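Long-range contacts in ferrous iron uptake transporter protein B (Streptococcus thermophilus, PDB 3TAH), which binds guanine nucleotide through its cytosolic G-protein domain, the part present here, and as a whole probably drives ferrous iron uptake across the membrane with GTP: residues T101-E105 with L169-Y174; I104-I108 with R196-F200; K131-L136 with V256-E261. The protein carries 1 engineered substitution. All blocks are in the same frame, centred on the assembly; numbering follows the deposited sequence.

Overall arrangement
Helix 93-105 of the G domain supplies the first partner of two contacts. Followed from the N terminus, its last turns meet 169-174 in the loop before helix 176-189 (contact 1), and its end with the turn after it meets 196-200 at the start of helix 198-206 (contact 2); both loops start from the same stretch, 101-108, and contact 1 closes first. The two share Ile-104, Glu-105 and one water, their centres about 7 Å apart. Contact 3 starts inside both loops, on helix 129-136, and closes at the end of the modelled chain, 256-261, so it crosses both. Its centre lies about 14 Å from that of contact 1. Together they tie the helical part to the G domain.

Contact 1: T101-E105 with L169-Y174; sequences TQLIE and LAFPIY
Ile-104 packs its CG2 methyl against the CD edge of Pro-172, CG2 to CD 3.7 Å, in the m,t rotamer. The same CG2 lies 3.6 Å from the carbonyl O of Ala-170 and 4.2 Å from CD1 of Leu-169, a t,p side chain whose CD1 also approaches the carbonyl O of Ile-104 at 3.6 Å. Residues 169-174 run extended, neither helix nor strand, and pass the helix with CA atoms 6.2 Å apart at Glu-105 and Phe-171 and 6.7 Å at Thr-101 and Pro-172. This loop between helix 151-159 and helix 176-189, which connects the P-loop GTPase fold to the helical part, lies against helix 93-105. One turn back, CB of Thr-101 packs 4.2 Å from CG of Pro-172 and 3.8 Å from OH of Tyr-174. The polar edge is set by Glu-105 (m,t): Tyr-174, chi1 m, donates from OH to OE2 of Glu-105 at 2.6 Å, the carboxylate lying at the ring edge. Water 1 donates to Glu-105 OE2 and to the carbonyl O of Pro-172, each at 2.7 Å. OE1 of Glu-105 forms a salt bridge with Arg-249 of helix 241-259, while Thr-101 OG1 bonds back to Tyr-98 O.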
ATOM      1  N   THR A 101      -2.571  -4.204  -1.179  1.00 14.11           N
ATOM      2  CA  THR A 101      -3.197  -4.656   0.075  1.00 13.44           C
ATOM      3  C   THR A 101      -2.402  -4.167   1.289  1.00 14.11           C
ATOM      4  O   THR A 101      -2.963  -3.762   2.308  1.00 12.64           O
ATOM      5  CB  THR A 101      -3.396  -6.200   0.123  1.00 13.60           C
ATOM      6  OG1 THR A 101      -2.133  -6.878   0.079  1.00 14.21           O
ATOM      7  CG2 THR A 101      -4.309  -6.696  -1.017  1.00 13.34           C
ATOM      8  N   GLN A 102      -1.085  -4.190   1.171  1.00 13.49           N
ATOM      9  CA  GLN A 102      -0.211  -3.725   2.233  1.00 13.86           C
ATOM     10  C   GLN A 102      -0.243  -2.217   2.425  1.00 13.47           C
ATOM     11  O   GLN A 102      -0.166  -1.736   3.555  1.00 13.52           O
ATOM     12  CB  GLN A 102       1.220  -4.183   1.966  1.00 15.22           C
ATOM     13  CG  GLN A 102       1.390  -5.691   1.907  1.00 15.86           C
ATOM     14  CD  GLN A 102       2.769  -6.069   1.444  1.00 18.12           C
ATOM     15  OE1 GLN A 102       3.750  -5.647   2.048  1.00 21.63           O
ATOM     16  NE2 GLN A 102       2.862  -6.845   0.363  1.00 21.69           N
ATOM     17  N   LEU A 103      -0.351  -1.483   1.318  1.00 13.06           N
ATOM     18  CA  LEU A 103      -0.503  -0.025   1.368  1.00 12.98           C
ATOM     19  C   LEU A 103      -1.785   0.385   2.106  1.00 14.26           C
ATOM     20  O   LEU A 103      -1.749   1.291   2.946  1.00 15.03           O
ATOM     21  CB  LEU A 103      -0.464   0.578  -0.035  1.00 12.50           C
ATOM     22  CG  LEU A 103       0.840   0.373  -0.824  1.00 12.09           C
ATOM     23  CD1 LEU A 103       0.666   0.826  -2.284  1.00 11.90           C
ATOM     24  CD2 LEU A 103       2.050   1.080  -0.172  1.00 13.51           C
ATOM     25  N   ILE A 104      -2.904  -0.288   1.816  1.00 13.30           N
ATOM     26  CA  ILE A 104      -4.174   0.015   2.485  1.00 13.32           C
ATOM     27  C   ILE A 104      -4.011  -0.147   3.996  1.00 11.79           C
ATOM     28  O   ILE A 104      -4.506   0.660   4.778  1.00 13.27           O
ATOM     29  CB  ILE A 104      -5.337  -0.868   1.942  1.00 14.59           C
ATOM     30  CG1 ILE A 104      -5.618  -0.537   0.463  1.00 14.28           C
ATOM     31  CG2 ILE A 104      -6.616  -0.665   2.780  1.00 13.24           C
ATOM     32  CD1 ILE A 104      -6.557  -1.512  -0.283  1.00 13.14           C
ATOM     33  N   GLU A 105      -3.301  -1.196   4.399  1.00 12.98           N
ATOM     34  CA  GLU A 105      -3.121  -1.536   5.809  1.00 13.48           C
ATOM     35  C   GLU A 105      -2.310  -0.499   6.608  1.00 14.66           C
ATOM     36  O   GLU A 105      -2.407  -0.461   7.834  1.00 16.28           O
ATOM     37  CB  GLU A 105      -2.496  -2.923   5.918  1.00 14.65           C
ATOM     38  CG  GLU A 105      -3.492  -3.997   5.465  1.00 12.73           C
ATOM     39  CD  GLU A 105      -2.872  -5.335   5.137  1.00 15.85           C
ATOM     40  OE1 GLU A 105      -1.627  -5.466   5.141  1.00 14.25           O
ATOM     41  OE2 GLU A 105      -3.657  -6.270   4.873  1.00 16.09           O
ATOM     42  N   LEU A 169     -11.246   3.051   8.329  1.00 27.69           N
ATOM     43  CA  LEU A 169     -10.429   2.282   7.384  1.00 27.58           C
ATOM     44  C   LEU A 169     -11.252   1.131   6.796  1.00 24.59           C
ATOM     45  O   LEU A 169     -11.822   0.351   7.545  1.00 24.80           O
ATOM     46  CB  LEU A 169      -9.174   1.726   8.088  1.00 27.82           C
ATOM     47  CG  LEU A 169      -8.177   0.880   7.274  1.00 28.40           C
ATOM     48  CD1 LEU A 169      -7.643   1.684   6.092  1.00 25.92           C
ATOM     49  CD2 LEU A 169      -7.008   0.306   8.139  1.00 25.96           C
ATOM     50  N   ALA A 170     -11.326   1.031   5.470  1.00 22.58           N
ATOM     51  CA  ALA A 170     -11.894  -0.161   4.818  1.00 22.33           C
ATOM     52  C   ALA A 170     -10.719  -1.035   4.402  1.00 20.87           C
ATOM     53  O   ALA A 170     -10.149  -0.853   3.325  1.00 21.22           O
ATOM     54  CB  ALA A 170     -12.753   0.206   3.627  1.00 23.49           C
ATOM     55  N   PHE A 171     -10.347  -1.983   5.259  1.00 19.17           N
ATOM     56  CA  PHE A 171      -9.177  -2.827   5.011  1.00 18.75           C
ATOM     57  C   PHE A 171      -9.579  -4.167   4.392  1.00 18.07           C
ATOM     58  O   PHE A 171     -10.685  -4.655   4.662  1.00 15.45           O
ATOM     59  CB  PHE A 171      -8.402  -3.067   6.311  1.00 21.74           C
ATOM     60  CG  PHE A 171      -9.239  -3.637   7.432  1.00 25.57           C
ATOM     61  CD1 PHE A 171      -9.532  -4.998   7.489  1.00 27.41           C
ATOM     62  CD2 PHE A 171      -9.735  -2.803   8.440  1.00 27.80           C
ATOM     63  CE1 PHE A 171     -10.300  -5.521   8.520  1.00 28.03           C
ATOM     64  CE2 PHE A 171     -10.509  -3.323   9.475  1.00 29.37           C
ATOM     65  CZ  PHE A 171     -10.793  -4.680   9.515  1.00 28.61           C
ATOM     66  N   PRO A 172      -8.694  -4.770   3.575  1.00 16.59           N
ATOM     67  CA  PRO A 172      -8.963  -6.128   3.076  1.00 16.54           C
ATOM     68  C   PRO A 172      -9.261  -7.099   4.218  1.00 16.02           C
ATOM     69  O   PRO A 172      -8.474  -7.220   5.146  1.00 16.26           O
ATOM     70  CB  PRO A 172      -7.651  -6.522   2.377  1.00 16.24           C
ATOM     71  CG  PRO A 172      -7.084  -5.219   1.935  1.00 16.50           C
ATOM     72  CD  PRO A 172      -7.448  -4.225   3.004  1.00 16.04           C
ATOM     73  N   ILE A 173     -10.410  -7.763   4.150  1.00 16.56           N
ATOM     74  CA  ILE A 173     -10.814  -8.713   5.180  1.00 16.69           C
ATOM     75  C   ILE A 173     -10.392 -10.093   4.705  1.00 15.15           C
ATOM     76  O   ILE A 173     -10.763 -10.513   3.605  1.00 14.18           O
ATOM     77  CB  ILE A 173     -12.343  -8.654   5.454  1.00 18.81           C
ATOM     78  CG1 ILE A 173     -12.738  -7.286   5.998  1.00 20.32           C
ATOM     79  CG2 ILE A 173     -12.772  -9.755   6.445  1.00 18.82           C
ATOM     80  CD1 ILE A 173     -14.259  -7.078   6.095  1.00 22.21           C
ATOM     81  N   TYR A 174      -9.606 -10.787   5.526  1.00 13.67           N
ATOM     82  CA  TYR A 174      -9.078 -12.112   5.205  1.00 13.90           C
ATOM     83  C   TYR A 174      -9.914 -13.205   5.873  1.00 14.50           C
ATOM     84  O   TYR A 174     -10.942 -12.913   6.491  1.00 15.18           O
ATOM     85  CB  TYR A 174      -7.611 -12.201   5.641  1.00 13.50           C
ATOM     86  CG  TYR A 174      -6.765 -11.123   5.018  1.00 10.67           C
ATOM     87  CD1 TYR A 174      -6.743 -10.953   3.622  1.00 13.81           C
ATOM     88  CD2 TYR A 174      -6.000 -10.275   5.783  1.00 13.14           C
ATOM     89  CE1 TYR A 174      -5.974  -9.955   3.020  1.00 13.57           C
ATOM     90  CE2 TYR A 174      -5.232  -9.264   5.191  1.00 12.32           C
ATOM     91  CZ  TYR A 174      -5.219  -9.120   3.807  1.00 13.53           C
ATOM     92  OH  TYR A 174      -4.469  -8.144   3.202  1.00 14.81           O
TER
HETATM   93  O   HOH W   1      -6.196  -5.826   5.759  1.00 13.93           O

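Contact 2: I104-I108 with R196-F200; sequences IETGI and RSARF
Glu-105, near the end of helix 93-105, places its carbonyl O 3.4 Å from CB of Phe-200, with the two CA atoms 5.1 Å apart. Water 2 lies 2.8 Å from Glu-105 O and 2.7 Å from Arg-196 O, with a weak bond from Arg-199 N at 3.1 Å. Water 1 joins Glu-105 OE2 to Arg-199 NE, each at 2.7 Å; OE2 also accepts a hydrogen bond from Tyr-174 OH. Thr-106 points CB away, yet its CG2 comes 4.1 Å from CD1 of Phe-200 and its O 3.6 Å from CB of Ser-197; OG1 bonds to Leu-103 O. Gly-107 turns the chain with phi 84° and psi 2°, its N bonded to Ile-104 O at 3.1 Å. Its CA gives a CH...O contact to Arg-196 O at 3.5 Å, where a CB would clash, and its O accepts NH1 of Arg-196 (t,t,m) at 2.9 Å. Ile-108 points its CB away as the chain leads on to strand 110-115. Ser-197 holds the N-cap position of helix 198-206 without a side-chain capping bond. The positive-phi glycine after helix 93-105, set against the start of helix 198-206, forms part of the interface between P-loop GTPase domain and FeoB cytosolic helical domain.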
ATOM      1  N   ILE A 104      -2.904  -0.288   1.816  1.00 13.30           N
ATOM      2  CA  ILE A 104      -4.174   0.015   2.485  1.00 13.32           C
ATOM      3  C   ILE A 104      -4.011  -0.147   3.996  1.00 11.79           C
ATOM      4  O   ILE A 104      -4.506   0.660   4.778  1.00 13.27           O
ATOM      5  CB  ILE A 104      -5.337  -0.868   1.942  1.00 14.59           C
ATOM      6  CG1 ILE A 104      -5.618  -0.537   0.463  1.00 14.28           C
ATOM      7  CG2 ILE A 104      -6.616  -0.665   2.780  1.00 13.24           C
ATOM      8  CD1 ILE A 104      -6.557  -1.512  -0.283  1.00 13.14           C
ATOM      9  N   GLU A 105      -3.301  -1.196   4.399  1.00 12.98           N
ATOM     10  CA  GLU A 105      -3.121  -1.536   5.809  1.00 13.48           C
ATOM     11  C   GLU A 105      -2.310  -0.499   6.608  1.00 14.66           C
ATOM     12  O   GLU A 105      -2.407  -0.461   7.834  1.00 16.28           O
ATOM     13  CB  GLU A 105      -2.496  -2.923   5.918  1.00 14.65           C
ATOM     14  CG  GLU A 105      -3.492  -3.997   5.465  1.00 12.73           C
ATOM     15  CD  GLU A 105      -2.872  -5.335   5.137  1.00 15.85           C
ATOM     16  OE1 GLU A 105      -1.627  -5.466   5.141  1.00 14.25           O
ATOM     17  OE2 GLU A 105      -3.657  -6.270   4.873  1.00 16.09           O
ATOM     18  N   THR A 106      -1.537   0.346   5.928  1.00 14.13           N
ATOM     19  CA  THR A 106      -0.811   1.431   6.608  1.00 13.65           C
ATOM     20  C   THR A 106      -1.749   2.456   7.261  1.00 14.35           C
ATOM     21  O   THR A 106      -1.345   3.206   8.167  1.00 14.06           O
ATOM     22  CB  THR A 106       0.135   2.200   5.651  1.00 13.78           C
ATOM     23  OG1 THR A 106      -0.643   2.955   4.712  1.00 15.66           O
ATOM     24  CG2 THR A 106       1.122   1.259   4.930  1.00 12.91           C
ATOM     25  N   GLY A 107      -2.996   2.509   6.792  1.00 14.33           N
ATOM     26  CA  GLY A 107      -3.967   3.464   7.272  1.00 14.80           C
ATOM     27  C   GLY A 107      -3.916   4.838   6.626  1.00 15.55           C
ATOM     28  O   GLY A 107      -4.693   5.701   7.022  1.00 17.92           O
ATOM     29  N   ILE A 108      -3.021   5.056   5.660  0.50 16.11           N
ATOM     30  CA  ILE A 108      -3.025   6.287   4.872  0.50 16.41           C
ATOM     31  C   ILE A 108      -3.878   5.995   3.641  0.50 15.68           C
ATOM     32  O   ILE A 108      -3.520   5.108   2.862  0.50 15.23           O
ATOM     33  CB  ILE A 108      -1.642   6.686   4.412  0.50 16.69           C
ATOM     34  CG1 ILE A 108      -0.726   6.903   5.612  0.50 17.94           C
ATOM     35  CG2 ILE A 108      -1.728   7.955   3.577  0.50 16.52           C
ATOM     36  CD1 ILE A 108       0.660   7.278   5.216  0.50 17.15           C
ATOM     37  N   ARG A 196      -4.232   4.023  13.825  1.00 15.16           N
ATOM     38  CA  ARG A 196      -4.342   4.086  12.362  1.00 15.41           C
ATOM     39  C   ARG A 196      -3.603   2.957  11.639  1.00 15.44           C
ATOM     40  O   ARG A 196      -4.105   2.412  10.653  1.00 16.12           O
ATOM     41  CB  ARG A 196      -3.833   5.435  11.842  1.00 16.15           C
ATOM     42  CG  ARG A 196      -3.829   5.586  10.315  1.00 16.62           C
ATOM     43  CD  ARG A 196      -3.446   7.018   9.908  1.00 16.78           C
ATOM     44  NE  ARG A 196      -4.421   8.002  10.389  1.00 18.11           N
ATOM     45  CZ  ARG A 196      -5.605   8.275   9.841  1.00 20.98           C
ATOM     46  NH1 ARG A 196      -6.041   7.650   8.745  1.00 20.09           N
ATOM     47  NH2 ARG A 196      -6.378   9.202  10.411  1.00 21.24           N
ATOM     48  N   SER A 197      -2.409   2.638  12.132  1.00 16.31           N
ATOM     49  CA  SER A 197      -1.520   1.666  11.521  1.00 16.92           C
ATOM     50  C   SER A 197      -1.478   0.358  12.303  1.00 17.67           C
ATOM     51  O   SER A 197      -0.666  -0.525  11.988  1.00 17.20           O
ATOM     52  CB  SER A 197      -0.109   2.265  11.394  1.00 18.63           C
ATOM     53  OG  SER A 197       0.357   2.803  12.624  1.00 15.13           O
ATOM     54  N   ALA A 198      -2.357   0.215  13.300  1.00 16.90           N
ATOM     55  CA  ALA A 198      -2.316  -0.941  14.205  1.00 17.11           C
ATOM     56  C   ALA A 198      -2.396  -2.251  13.441  1.00 15.51           C
ATOM     57  O   ALA A 198      -1.669  -3.188  13.758  1.00 15.99           O
ATOM     58  CB  ALA A 198      -3.415  -0.881  15.260  1.00 17.51           C
ATOM     59  N   ARG A 199      -3.256  -2.305  12.429  1.00 14.99           N
ATOM     60  CA  ARG A 199      -3.424  -3.518  11.624  1.00 16.09           C
ATOM     61  C   ARG A 199      -2.151  -3.887  10.846  1.00 15.11           C
ATOM     62  O   ARG A 199      -1.812  -5.073  10.756  1.00 13.67           O
ATOM     63  CB  ARG A 199      -4.623  -3.374  10.689  1.00 16.85           C
ATOM     64  CG  ARG A 199      -5.011  -4.651  10.005  1.00 18.63           C
ATOM     65  CD  ARG A 199      -6.338  -4.484   9.278  1.00 18.44           C
ATOM     66  NE  ARG A 199      -6.590  -5.658   8.463  1.00 15.57           N
ATOM     67  CZ  ARG A 199      -7.163  -6.789   8.872  1.00 15.26           C
ATOM     68  NH1 ARG A 199      -7.598  -6.960  10.119  1.00 17.60           N
ATOM     69  NH2 ARG A 199      -7.306  -7.784   8.003  1.00 15.83           N
ATOM     70  N   PHE A 200      -1.459  -2.878  10.305  1.00 14.33           N
ATOM     71  CA  PHE A 200      -0.179  -3.090   9.629  1.00 15.62           C
ATOM     72  C   PHE A 200       0.801  -3.773  10.574  1.00 14.44           C
ATOM     73  O   PHE A 200       1.456  -4.747  10.210  1.00 14.15           O
ATOM     74  CB  PHE A 200       0.441  -1.767   9.150  1.00 17.69           C
ATOM     75  CG  PHE A 200       1.782  -1.942   8.516  1.00 17.85           C
ATOM     76  CD1 PHE A 200       1.886  -2.138   7.152  1.00 18.39           C
ATOM     77  CD2 PHE A 200       2.944  -1.910   9.277  1.00 20.28           C
ATOM     78  CE1 PHE A 200       3.119  -2.319   6.559  1.00 19.66           C
ATOM     79  CE2 PHE A 200       4.181  -2.089   8.671  1.00 19.77           C
ATOM     80  CZ  PHE A 200       4.256  -2.290   7.319  1.00 18.50           C
TER
HETATM   81  O   HOH W   1      -6.196  -5.826   5.759  1.00 13.93           O
HETATM   82  O   HOH W   2      -3.847  -0.231  10.182  1.00 19.18           O

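Contact 3: K131-L136 with V256-E261; sequences KLSYHL and VCQMAE
Helical residues 131-136 of the G domain pack against the last turn of helix 241-259, in the FeoB cytosolic helical domain, and the residues just after it, with CA atoms 4.7 Å apart at Lys-131 and Ala-260 and 5.6 Å at His-135 and Val-256. The small Ala-260 permits the closer approach: its CB fits against the backbone of Leu-132, 3.5 Å from N, and lies 4.0 Å from Leu-132 CB. Val-256 (t) is the opposing bump; its CG1 fills a hollow lined by Leu-132 CD1 at 3.9 Å, His-135 CB at 3.8 Å and Leu-136 CG at 3.8 Å. Met-259 (m,t,m) lies across one face of the His-135 imidazole: CB stands 3.8 Å over the ring centroid, a CH-pi contact 9° off the normal, SD lies obliquely 4.2 Å from the centroid, and CE touches CD2 of His-135 at 3.6 Å. ND1 of His-135 (chi1 m) donates to Lys-131 O at 3.1 Å. Lys-131 stretches its side chain past the helix end, CD 3.6 Å from Met-259 O. Nearby, Asn-128 and Asp-130 bind magnesium. Inward, Leu-136 and Cys-257 both rest on Leu-97, so helix 93-105 backs the groove between these two helices.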
ATOM      1  N   LYS A 131     -16.337  -1.343 -10.370  0.70 18.74           N
ATOM      2  CA  LYS A 131     -16.437  -2.589  -9.596  0.70 19.54           C
ATOM      3  C   LYS A 131     -15.128  -2.894  -8.874  0.70 18.05           C
ATOM      4  O   LYS A 131     -15.144  -3.333  -7.733  0.70 17.68           O
ATOM      5  CB  LYS A 131     -16.827  -3.787 -10.465  0.70 20.25           C
ATOM      6  CG  LYS A 131     -18.287  -3.788 -10.893  0.70 22.22           C
ATOM      7  CD  LYS A 131     -18.695  -5.152 -11.414  0.70 23.64           C
ATOM      8  CE  LYS A 131     -20.169  -5.170 -11.784  0.70 24.61           C
ATOM      9  NZ  LYS A 131     -20.500  -6.370 -12.592  0.70 25.27           N
ATOM     10  N   LEU A 132     -13.999  -2.666  -9.543  1.00 17.22           N
ATOM     11  CA  LEU A 132     -12.687  -2.854  -8.895  1.00 16.56           C
ATOM     12  C   LEU A 132     -12.559  -1.935  -7.681  1.00 16.50           C
ATOM     13  O   LEU A 132     -12.129  -2.375  -6.607  1.00 18.75           O
ATOM     14  CB  LEU A 132     -11.533  -2.598  -9.869  1.00 16.70           C
ATOM     15  CG  LEU A 132     -10.116  -2.811  -9.319  1.00 17.04           C
ATOM     16  CD1 LEU A 132      -9.953  -4.273  -8.949  1.00 16.92           C
ATOM     17  CD2 LEU A 132      -9.048  -2.347 -10.323  1.00 17.41           C
ATOM     18  N   SER A 133     -12.937  -0.668  -7.859  1.00 16.03           N
ATOM     19  CA  SER A 133     -12.956   0.327  -6.781  1.00 15.61           C
ATOM     20  C   SER A 133     -13.869  -0.121  -5.644  1.00 16.96           C
ATOM     21  O   SER A 133     -13.477  -0.094  -4.468  1.00 15.51           O
ATOM     22  CB  SER A 133     -13.419   1.699  -7.291  1.00 16.36           C
ATOM     23  OG  SER A 133     -13.481   2.663  -6.240  1.00 16.90           O
ATOM     24  N   TYR A 134     -15.080  -0.549  -5.994  1.00 16.36           N
ATOM     25  CA  TYR A 134     -16.055  -0.953  -4.979  1.00 18.30           C
ATOM     26  C   TYR A 134     -15.491  -2.054  -4.075  1.00 15.69           C
ATOM     27  O   TYR A 134     -15.554  -1.969  -2.845  1.00 17.55           O
ATOM     28  CB  TYR A 134     -17.371  -1.430  -5.618  1.00 19.02           C
ATOM     29  CG  TYR A 134     -18.414  -1.776  -4.575  1.00 21.58           C
ATOM     30  CD1 TYR A 134     -19.357  -0.835  -4.183  1.00 25.20           C
ATOM     31  CD2 TYR A 134     -18.440  -3.027  -3.964  1.00 25.25           C
ATOM     32  CE1 TYR A 134     -20.315  -1.134  -3.213  1.00 25.91           C
ATOM     33  CE2 TYR A 134     -19.390  -3.335  -2.979  1.00 26.47           C
ATOM     34  CZ  TYR A 134     -20.324  -2.383  -2.619  1.00 24.59           C
ATOM     35  OH  TYR A 134     -21.269  -2.656  -1.660  1.00 26.03           O
ATOM     36  N   HIS A 135     -14.949  -3.094  -4.695  1.00 16.72           N
ATOM     37  CA  HIS A 135     -14.490  -4.263  -3.959  1.00 16.83           C
ATOM     38  C   HIS A 135     -13.137  -4.091  -3.278  1.00 17.91           C
ATOM     39  O   HIS A 135     -12.886  -4.748  -2.266  1.00 15.38           O
ATOM     40  CB  HIS A 135     -14.577  -5.490  -4.856  1.00 18.61           C
ATOM     41  CG  HIS A 135     -15.990  -5.900  -5.105  1.00 20.64           C
ATOM     42  ND1 HIS A 135     -16.641  -5.677  -6.299  1.00 23.85           N
ATOM     43  CD2 HIS A 135     -16.896  -6.475  -4.280  1.00 18.56           C
ATOM     44  CE1 HIS A 135     -17.881  -6.128  -6.207  1.00 21.48           C
ATOM     45  NE2 HIS A 135     -18.062  -6.615  -4.994  1.00 24.40           N
ATOM     46  N   LEU A 136     -12.280  -3.213  -3.798  1.00 16.23           N
ATOM     47  CA  LEU A 136     -11.028  -2.871  -3.090  1.00 17.83           C
ATOM     48  C   LEU A 136     -11.222  -1.873  -1.952  1.00 18.07           C
ATOM     49  O   LEU A 136     -10.347  -1.763  -1.093  1.00 17.96           O
ATOM     50  CB  LEU A 136      -9.970  -2.311  -4.048  1.00 17.29           C
ATOM     51  CG  LEU A 136      -9.254  -3.294  -4.956  1.00 17.03           C
ATOM     52  CD1 LEU A 136      -8.320  -2.533  -5.904  1.00 17.32           C
ATOM     53  CD2 LEU A 136      -8.468  -4.351  -4.149  1.00 18.14           C
ATOM     54  N   VAL A 256     -11.596 -10.244  -5.345  1.00 19.63           N
ATOM     55  CA  VAL A 256     -11.876  -8.897  -5.836  1.00 19.88           C
ATOM     56  C   VAL A 256     -11.864  -8.847  -7.364  1.00 20.48           C
ATOM     57  O   VAL A 256     -12.812  -8.320  -7.975  1.00 22.83           O
ATOM     58  CB  VAL A 256     -10.867  -7.864  -5.278  1.00 19.28           C
ATOM     59  CG1 VAL A 256     -11.064  -6.517  -5.973  1.00 20.52           C
ATOM     60  CG2 VAL A 256     -11.019  -7.742  -3.757  1.00 18.05           C
ATOM     61  N   CYS A 257     -10.818  -9.392  -7.985  1.00 21.26           N
ATOM     62  CA  CYS A 257     -10.701  -9.337  -9.448  1.00 24.49           C
ATOM     63  C   CYS A 257     -11.821 -10.116 -10.146  1.00 27.09           C
ATOM     64  O   CYS A 257     -12.318  -9.673 -11.177  1.00 27.92           O
ATOM     65  CB  CYS A 257      -9.319  -9.783  -9.925  1.00 24.15           C
ATOM     66  SG  CYS A 257      -8.010  -8.650  -9.384  1.00 24.08           S
ATOM     67  N   GLN A 258     -12.228 -11.249  -9.579  1.00 29.18           N
ATOM     68  CA  GLN A 258     -13.409 -11.974 -10.082  1.00 32.41           C
ATOM     69  C   GLN A 258     -14.694 -11.143  -9.964  1.00 34.48           C
ATOM     70  O   GLN A 258     -15.437 -11.006 -10.939  1.00 34.77           O
ATOM     71  CB  GLN A 258     -13.614 -13.290  -9.326  1.00 32.29           C
ATOM     72  CG  GLN A 258     -14.862 -14.080  -9.757  1.00 35.09           C
ATOM     73  CD  GLN A 258     -15.343 -15.042  -8.696  1.00 38.72           C
ATOM     74  OE1 GLN A 258     -15.401 -16.240  -8.939  1.00 44.50           O
ATOM     75  NE2 GLN A 258     -15.682 -14.533  -7.514  1.00 40.51           N
ATOM     76  N   MET A 259     -14.969 -10.616  -8.770  1.00 37.30           N
ATOM     77  CA  MET A 259     -16.154  -9.770  -8.541  1.00 40.10           C
ATOM     78  C   MET A 259     -16.113  -8.466  -9.356  1.00 42.27           C
ATOM     79  O   MET A 259     -17.158  -7.835  -9.551  1.00 42.39           O
ATOM     80  CB  MET A 259     -16.342  -9.437  -7.050  1.00 40.48           C
ATOM     81  CG  MET A 259     -16.706 -10.632  -6.162  1.00 41.98           C
ATOM     82  SD  MET A 259     -17.007 -10.230  -4.415  1.00 44.66           S
ATOM     83  CE  MET A 259     -15.399  -9.684  -3.823  1.00 45.22           C
ATOM     84  N   ALA A 260     -14.923  -8.074  -9.822  1.00 44.35           N
ATOM     85  CA  ALA A 260     -14.730  -6.873 -10.645  1.00 46.68           C
ATOM     86  C   ALA A 260     -14.610  -7.138 -12.153  1.00 49.10           C
ATOM     87  O   ALA A 260     -13.968  -6.358 -12.872  1.00 49.71           O
ATOM     88  CB  ALA A 260     -13.506  -6.098 -10.150  1.00 46.00           C
ATOM     89  N   GLU A 261     -15.214  -8.224 -12.636  1.00 51.25           N
ATOM     90  CA  GLU A 261     -15.215  -8.540 -14.076  1.00 52.94           C
ATOM     91  C   GLU A 261     -16.575  -9.078 -14.492  1.00 53.60           C
ATOM     92  O   GLU A 261     -17.599  -8.480 -14.157  1.00 54.56           O
ATOM     93  CB  GLU A 261     -14.087  -9.521 -14.438  1.00 53.80           C
ATOM     94  CG  GLU A 261     -12.687  -8.869 -14.459  1.00 55.08           C
ATOM     95  CD  GLU A 261     -11.544  -9.840 -14.763  1.00 56.02           C
ATOM     96  OE1 GLU A 261     -11.808 -11.006 -15.127  1.00 56.14           O
ATOM     97  OE2 GLU A 261     -10.370  -9.424 -14.630  1.00 56.84           O
TER